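Local structure of peptidase M16 inactive domain family protein (Pseudomonas fluorescens, 3GWB) at residues L153-R158 with K412-S417; M253-G258 with P311-L316; G161-A166 with M306-P311. The protein contains an M16-family peptidase inactive domain and is of uncertain activity, with the hydrolase function and metal binding generally assigned to that family only possible here. One frame throughout, in Å; residues are numbered along the deposited sequence.

Going from the N terminus, the chain first lays down helix segment 153-158, which will meet the five-stranded sheet, and just after it the turn 161-166, which will meet the loop before strand 311-319. Segment 253-258 follows as a strand of that sheet, and the chain comes back at 306-311 to close contact 3 against the turn. P311, shared by contacts 2 and 3, opens 311-316, which pairs with 253-258; along the chain these two loops cross. Segment 412-417 closes the longest loop, contact 1, which encloses both others. Contact 1 sets helix 147-160 on strand 414-419, contact 2 pairs strands 249-257 and 311-319, and contact 3 ties turn to loop.

Contact 1 (L153-R158 with K412-S417); sequences LELMKR and KMVIVS
L155 and V416 mark the closest backbone approach, 6.0 Å between their CA atoms, where helix 153-158 runs nearly antiparallel over strand 414-417 with the segment axes 159° apart. Every second strand residue faces the helix: V414 and V416 turn toward it, while I415 points away, to L327 and Q331 of helix 323-340, so the sheet carries a helix on each face. L155 does the central work. Its chi1 of -179° sets CG anti to the backbone N, and the turn at chi2 (53°) then puts CD1 between the two valines, 3.7 Å from V414 CG1 and equally 3.7 Å from V416 CG2. The same methyl also lies against the backbone, 3.6 Å from V414 O. Beyond the strand, L155 reaches M253, A255 and M313, so it spans three neighbouring strands.

One helical turn on, R158 lays its aliphatic part over both valines. Its CB touches V414 CG1 at 3.8 Å, and its CD sits 3.7 Å from V416 CG2. The E154 side chain crosses that of V416 at about a right angle, E154 CG meeting V416 CG1 at 4.0 Å. Within the helix, E154 also pairs with the arginine through a salt bridge, R158 NE to E154 OE2 at 2.6 Å, although the hydrogen bond is weak. R158 NH1 makes another weak bond, to S239 OG.

Helix 147-160 and strand 414-419 are thus joined by methyl and methylene contacts, with the charged groups bonded to each other or beyond the pair. The fit therefore depends on side-chain shape, and the salt bridge probably helps keep the R158 chain lying across the valines.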
# COMPACT_ATOMS: atom_id res chain seq x y z
N LEU A 153 -8.66 2.72 -18.56
CA LEU A 153 -8.19 1.83 -19.62
C LEU A 153 -8.72 2.27 -20.98
O LEU A 153 -7.97 2.32 -21.95
CB LEU A 153 -8.64 0.38 -19.35
CG LEU A 153 -8.07 -0.30 -18.11
CD1 LEU A 153 -8.53 -1.74 -18.06
CD2 LEU A 153 -6.54 -0.24 -18.13
N GLU A 154 -10.01 2.60 -21.03
CA GLU A 154 -10.64 3.05 -22.27
C GLU A 154 -10.09 4.41 -22.71
O GLU A 154 -9.86 4.64 -23.89
CB GLU A 154 -12.16 3.15 -22.08
CG GLU A 154 -12.93 3.80 -23.23
CD GLU A 154 -12.81 3.04 -24.54
OE1 GLU A 154 -12.64 1.80 -24.50
OE2 GLU A 154 -12.92 3.68 -25.61
N LEU A 155 -9.87 5.30 -21.74
CA LEU A 155 -9.35 6.63 -22.05
C LEU A 155 -7.96 6.54 -22.67
O LEU A 155 -7.65 7.24 -23.63
CB LEU A 155 -9.31 7.50 -20.79
CG LEU A 155 -8.81 8.93 -20.94
CD1 LEU A 155 -9.58 9.64 -22.03
CD2 LEU A 155 -8.95 9.67 -19.62
N MSE A 156 -7.12 5.66 -22.13
CA MSE A 156 -5.78 5.49 -22.66
C MSE A 156 -5.82 4.90 -24.06
O MSE A 156 -4.93 5.14 -24.87
CB MSE A 156 -4.93 4.62 -21.73
CG MSE A 156 -4.46 5.34 -20.45
SE MSE A 156 -3.45 6.82 -20.76
CE MSE A 156 -1.81 6.10 -20.93
N LYS A 157 -6.86 4.13 -24.37
CA LYS A 157 -7.00 3.54 -25.70
C LYS A 157 -7.34 4.61 -26.73
O LYS A 157 -6.76 4.65 -27.82
CB LYS A 157 -8.11 2.48 -25.71
CG LYS A 157 -7.87 1.28 -24.81
CD LYS A 157 -9.04 0.29 -24.88
CE LYS A 157 -8.88 -0.83 -23.87
NZ LYS A 157 -10.08 -1.72 -23.85
N ARG A 158 -8.29 5.47 -26.38
CA ARG A 158 -8.72 6.55 -27.27
C ARG A 158 -7.61 7.57 -27.49
O ARG A 158 -7.47 8.13 -28.58
CB ARG A 158 -9.95 7.25 -26.68
CG ARG A 158 -11.25 6.44 -26.78
CD ARG A 158 -12.30 6.96 -25.82
NE ARG A 158 -13.56 6.23 -25.93
CZ ARG A 158 -14.51 6.52 -26.81
NH1 ARG A 158 -14.35 7.54 -27.65
NH2 ARG A 158 -15.62 5.79 -26.86
N LYS A 412 -9.32 19.73 -27.88
CA LYS A 412 -8.66 18.44 -28.06
C LYS A 412 -8.95 17.40 -26.99
O LYS A 412 -8.46 16.27 -27.07
CB LYS A 412 -7.14 18.64 -28.15
CG LYS A 412 -6.67 19.48 -29.33
CD LYS A 412 -5.16 19.48 -29.38
CE LYS A 412 -4.61 20.16 -30.64
NZ LYS A 412 -4.93 21.61 -30.69
N MSE A 413 -9.75 17.77 -25.99
CA MSE A 413 -10.06 16.85 -24.90
C MSE A 413 -10.84 15.60 -25.30
O MSE A 413 -11.78 15.66 -26.09
CB MSE A 413 -10.81 17.57 -23.78
CG MSE A 413 -9.91 18.34 -22.82
SE MSE A 413 -8.95 17.27 -21.70
CE MSE A 413 -8.96 18.27 -20.21
N VAL A 414 -10.39 14.48 -24.75
CA VAL A 414 -11.02 13.19 -24.96
C VAL A 414 -11.66 12.91 -23.61
O VAL A 414 -10.98 12.92 -22.58
CB VAL A 414 -9.97 12.10 -25.26
CG1 VAL A 414 -10.66 10.74 -25.40
CG2 VAL A 414 -9.22 12.45 -26.53
N ILE A 415 -12.96 12.67 -23.62
CA ILE A 415 -13.66 12.43 -22.37
C ILE A 415 -14.27 11.04 -22.26
O ILE A 415 -14.85 10.52 -23.21
CB ILE A 415 -14.76 13.48 -22.20
CG1 ILE A 415 -14.14 14.87 -22.34
CG2 ILE A 415 -15.43 13.33 -20.84
CD1 ILE A 415 -15.16 15.98 -22.48
N VAL A 416 -14.11 10.44 -21.09
CA VAL A 416 -14.65 9.12 -20.84
C VAL A 416 -15.24 9.06 -19.45
O VAL A 416 -14.56 9.34 -18.46
CB VAL A 416 -13.55 8.04 -20.96
CG1 VAL A 416 -14.14 6.67 -20.66
CG2 VAL A 416 -12.94 8.07 -22.35
N SER A 417 -16.52 8.70 -19.38
CA SER A 417 -17.21 8.59 -18.10
C SER A 417 -17.70 7.16 -17.92
O SER A 417 -17.99 6.46 -18.88
CB SER A 417 -18.40 9.55 -18.06
OG SER A 417 -19.29 9.29 -19.12

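Contact 2 (M253-G258 with P311-L316); sequences MLAQLG and PFMINL
P311 opens the second strand opposite L257 in a non-hydrogen-bonded pair whose side chains diverge, and its CA lies 3.8 Å from G258 N. F312 comes next and forms a hydrogen-bonded antiparallel pair with Q256: F312 N gives to Q256 O at 2.9 Å, and Q256 N returns a bond to F312 O at 3.1 Å. F312 CD2 is a looser 4.3 Å from Q256 CG, which approaches the ring obliquely. The amide of Q256 is engaged farther off, NE2 bonding to N409 O.

M313 pairs with A255 across the non-hydrogen-bonded position, its CG 4.0 Å from A255 CB. That CG also lies close to the carbonyl oxygen of L254. Farther out, the bent end of this selenomethionine approaches M253, also a selenomethionine; the two chains cross obliquely, but the closeness of the modelled ends is doubtful. I314 then repeats the pair of hydrogen bonds with L254, I314 N to L254 O at 2.8 Å and L254 N to I314 O at 2.9 Å, both close to straight. The I314 oxygen takes a further CA-H...O contact from M253 CA. N315 faces M253, with its CB 4.2 Å from M253 CG, before its amide end leads away.

Alternation sorts the pair into two faces. M253 and P311 touch helix 147-160, through A151 and L155 and through L159 and Y160. On the face carrying L254 and I314, helix 323-340 packs with L327, Q331 and V330. To the sides, strand 414-419 bonds to M253 and A255, and strand 299-303 takes M313 through G302, so strands 249-257 and 311-319 lie in the interior of the five-stranded sheet, with 299-303 at its edge.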
# COMPACT_ATOMS: atom_id res chain seq x y z
N MSE A 253 -13.45 11.40 -16.46
CA MSE A 253 -12.05 11.54 -16.82
C MSE A 253 -11.93 12.31 -18.13
O MSE A 253 -12.60 11.99 -19.11
CB MSE A 253 -11.40 10.17 -16.98
CG MSE A 253 -11.48 9.30 -15.75
SE MSE A 253 -10.43 7.85 -15.94
CE MSE A 253 -8.84 8.59 -15.76
N LEU A 254 -11.09 13.34 -18.12
CA LEU A 254 -10.86 14.15 -19.31
C LEU A 254 -9.37 14.12 -19.55
O LEU A 254 -8.58 14.10 -18.61
CB LEU A 254 -11.31 15.60 -19.09
CG LEU A 254 -12.76 15.85 -18.70
CD1 LEU A 254 -12.97 15.51 -17.23
CD2 LEU A 254 -13.10 17.32 -18.94
N ALA A 255 -8.97 14.12 -20.82
CA ALA A 255 -7.55 14.06 -21.13
C ALA A 255 -7.23 14.38 -22.57
O ALA A 255 -8.11 14.42 -23.43
CB ALA A 255 -7.01 12.67 -20.78
N GLN A 256 -5.94 14.60 -22.81
CA GLN A 256 -5.40 14.89 -24.13
C GLN A 256 -3.91 14.70 -23.96
O GLN A 256 -3.43 14.54 -22.83
CB GLN A 256 -5.72 16.31 -24.58
CG GLN A 256 -5.35 17.42 -23.61
CD GLN A 256 -5.73 18.79 -24.15
OE1 GLN A 256 -5.00 19.37 -24.96
NE2 GLN A 256 -6.88 19.29 -23.73
N LEU A 257 -3.17 14.70 -25.06
CA LEU A 257 -1.74 14.52 -24.99
C LEU A 257 -1.07 15.68 -24.27
O LEU A 257 -1.34 16.84 -24.57
CB LEU A 257 -1.14 14.37 -26.39
CG LEU A 257 -1.55 13.11 -27.15
CD1 LEU A 257 -0.84 13.07 -28.50
CD2 LEU A 257 -1.19 11.88 -26.33
N GLY A 258 -0.21 15.36 -23.32
CA GLY A 258 0.50 16.38 -22.57
C GLY A 258 1.88 16.57 -23.16
O GLY A 258 2.06 16.53 -24.38
N PRO A 311 0.27 11.73 -21.06
CA PRO A 311 -1.02 12.41 -21.05
C PRO A 311 -1.21 13.51 -20.00
O PRO A 311 -0.47 13.60 -19.02
CB PRO A 311 -1.98 11.25 -20.82
CG PRO A 311 -1.21 10.44 -19.79
CD PRO A 311 0.20 10.44 -20.35
N PHE A 312 -2.20 14.35 -20.26
CA PHE A 312 -2.60 15.39 -19.32
C PHE A 312 -3.99 14.86 -19.00
O PHE A 312 -4.77 14.57 -19.91
CB PHE A 312 -2.73 16.77 -19.96
CG PHE A 312 -3.49 17.74 -19.09
CD1 PHE A 312 -2.89 18.31 -17.97
CD2 PHE A 312 -4.82 18.04 -19.36
CE1 PHE A 312 -3.62 19.14 -17.11
CE2 PHE A 312 -5.56 18.87 -18.52
CZ PHE A 312 -4.96 19.43 -17.39
N MSE A 313 -4.30 14.73 -17.71
CA MSE A 313 -5.57 14.17 -17.32
C MSE A 313 -6.20 14.83 -16.11
O MSE A 313 -5.51 15.29 -15.21
CB MSE A 313 -5.37 12.68 -17.05
CG MSE A 313 -6.63 11.86 -16.92
SE MSE A 313 -6.19 10.11 -16.76
CE MSE A 313 -5.13 9.90 -18.21
N ILE A 314 -7.53 14.88 -16.11
CA ILE A 314 -8.31 15.44 -15.01
C ILE A 314 -9.28 14.34 -14.62
O ILE A 314 -9.92 13.76 -15.50
CB ILE A 314 -9.15 16.65 -15.43
CG1 ILE A 314 -8.24 17.81 -15.85
CG2 ILE A 314 -10.08 17.06 -14.29
CD1 ILE A 314 -9.00 18.97 -16.45
N ASN A 315 -9.41 14.06 -13.33
CA ASN A 315 -10.34 13.02 -12.91
C ASN A 315 -11.05 13.34 -11.61
O ASN A 315 -10.51 14.01 -10.73
CB ASN A 315 -9.63 11.68 -12.79
CG ASN A 315 -8.59 11.68 -11.70
OD1 ASN A 315 -7.51 12.25 -11.86
ND2 ASN A 315 -8.91 11.04 -10.58
N LEU A 316 -12.28 12.85 -11.49
CA LEU A 316 -13.08 13.06 -10.30
C LEU A 316 -14.26 12.09 -10.32
O LEU A 316 -14.51 11.40 -11.31
CB LEU A 316 -13.61 14.50 -10.24
CG LEU A 316 -14.72 14.89 -11.24
CD1 LEU A 316 -15.38 16.18 -10.80
CD2 LEU A 316 -14.13 15.03 -12.63

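Contact 3 (G161-A166 with M306-P311); sequences GTHPYA and MQARGP
Y165 reaches across from the type I turn H163-A166 to the loop carrying M306, Q307 and A308, and its side chain accounts for nearly the whole contact. CB starts at the edge of the H163 imidazole, which also lies over one face of the tyrosine ring, offset toward its rim. From there chi1 of -70° sets CG anti to the carbonyl carbon, and the ring heads for the second segment. CG and CD2 come under the methyl of selenomethionine M306, CD2 at 3.6 Å from CE, while CD2 also has R309 O near the ring edge. CE2 touches A308 CB, again at 3.6 Å, and CZ sits 3.9 Å from M306 CB. Above the face opposite H163, M306 SE stands over the ring centre, only 13° off the normal, a Met-aromatic contact in which the M306 chain runs counter to the tyrosine as it passes across the ring.

At the tip, Y165 OH accepts the backbone N-H of A308, with A308 N 3.0 Å from Y165 OH and a nearly straight angle of 164°. Q307 N is also near, but its angle to OH is poor; it bonds instead to D93 OD2. An alanine in place of Y165 would probably leave the A308 N-H without its acceptor and open a gap between M306 and H163.

What emerges is a ring held between an imidazole and a selenium atom, with its hydroxyl accepting a main-chain N-H. Y165 thus joins the turn after helix 147-160 to the loop leading into strand 311-319 by dispersion along its length and by directional bonding at its tip.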
# COMPACT_ATOMS: atom_id res chain seq x y z
N GLY A 161 -4.38 5.09 -29.24
CA GLY A 161 -4.63 4.15 -30.34
C GLY A 161 -3.72 2.93 -30.35
O GLY A 161 -3.77 2.10 -29.44
N THR A 162 -2.88 2.81 -31.38
CA THR A 162 -1.98 1.66 -31.49
C THR A 162 -0.60 1.91 -30.89
O THR A 162 0.29 1.05 -30.95
CB THR A 162 -1.79 1.22 -32.96
OG1 THR A 162 -1.45 2.35 -33.76
CG2 THR A 162 -3.07 0.59 -33.49
N HIS A 163 -0.42 3.09 -30.31
CA HIS A 163 0.84 3.46 -29.70
C HIS A 163 1.12 2.55 -28.49
O HIS A 163 0.19 2.18 -27.78
CB HIS A 163 0.79 4.92 -29.25
CG HIS A 163 2.07 5.42 -28.68
ND1 HIS A 163 3.08 5.94 -29.46
CD2 HIS A 163 2.53 5.44 -27.41
CE1 HIS A 163 4.10 6.27 -28.70
NE2 HIS A 163 3.80 5.98 -27.45
N PRO A 164 2.39 2.19 -28.26
CA PRO A 164 2.78 1.33 -27.14
C PRO A 164 2.31 1.76 -25.74
O PRO A 164 2.28 0.93 -24.83
CB PRO A 164 4.31 1.29 -27.26
CG PRO A 164 4.51 1.35 -28.74
CD PRO A 164 3.54 2.44 -29.16
N TYR A 165 1.95 3.03 -25.57
CA TYR A 165 1.46 3.50 -24.26
C TYR A 165 -0.02 3.21 -24.06
O TYR A 165 -0.52 3.28 -22.94
CB TYR A 165 1.66 5.01 -24.09
CG TYR A 165 3.09 5.50 -23.94
CD1 TYR A 165 4.13 4.63 -23.61
CD2 TYR A 165 3.38 6.85 -24.11
CE1 TYR A 165 5.44 5.10 -23.45
CE2 TYR A 165 4.67 7.33 -23.95
CZ TYR A 165 5.70 6.46 -23.63
OH TYR A 165 6.97 6.96 -23.49
N ALA A 166 -0.72 2.88 -25.14
CA ALA A 166 -2.15 2.62 -25.07
C ALA A 166 -2.58 1.46 -24.17
O ALA A 166 -3.48 1.61 -23.34
CB ALA A 166 -2.70 2.42 -26.47
N MSE A 306 6.45 11.44 -20.20
CA MSE A 306 7.19 10.21 -20.42
C MSE A 306 8.17 10.43 -21.56
O MSE A 306 8.31 11.56 -22.04
CB MSE A 306 6.24 9.07 -20.74
CG MSE A 306 5.23 8.79 -19.64
SE MSE A 306 4.23 7.32 -19.97
CE MSE A 306 2.85 8.03 -20.77
N GLN A 307 8.85 9.37 -21.99
CA GLN A 307 9.82 9.47 -23.07
C GLN A 307 9.12 10.13 -24.25
O GLN A 307 9.64 11.05 -24.86
CB GLN A 307 10.33 8.09 -23.46
CG GLN A 307 11.57 8.10 -24.34
CD GLN A 307 12.10 6.70 -24.60
OE1 GLN A 307 11.49 5.91 -25.32
NE2 GLN A 307 13.25 6.38 -24.00
N ALA A 308 7.93 9.63 -24.57
CA ALA A 308 7.13 10.21 -25.64
C ALA A 308 6.09 11.06 -24.92
O ALA A 308 6.04 11.05 -23.69
CB ALA A 308 6.46 9.11 -26.45
N ARG A 309 5.26 11.78 -25.66
CA ARG A 309 4.25 12.61 -25.04
C ARG A 309 3.35 11.83 -24.08
O ARG A 309 2.63 10.91 -24.49
CB ARG A 309 3.39 13.31 -26.09
CG ARG A 309 4.11 14.42 -26.82
CD ARG A 309 3.21 15.06 -27.85
NE ARG A 309 2.19 15.93 -27.25
CZ ARG A 309 1.15 16.41 -27.92
NH1 ARG A 309 0.99 16.10 -29.20
NH2 ARG A 309 0.28 17.21 -27.33
N GLY A 310 3.41 12.21 -22.81
CA GLY A 310 2.60 11.56 -21.81
C GLY A 310 1.26 12.25 -21.79
O GLY A 310 1.09 13.29 -22.42
N PRO A 311 0.27 11.73 -21.06
CA PRO A 311 -1.02 12.41 -21.05
C PRO A 311 -1.21 13.51 -20.00
O PRO A 311 -0.47 13.60 -19.02
CB PRO A 311 -1.98 11.25 -20.82
CG PRO A 311 -1.21 10.44 -19.79
CD PRO A 311 0.20 10.44 -20.35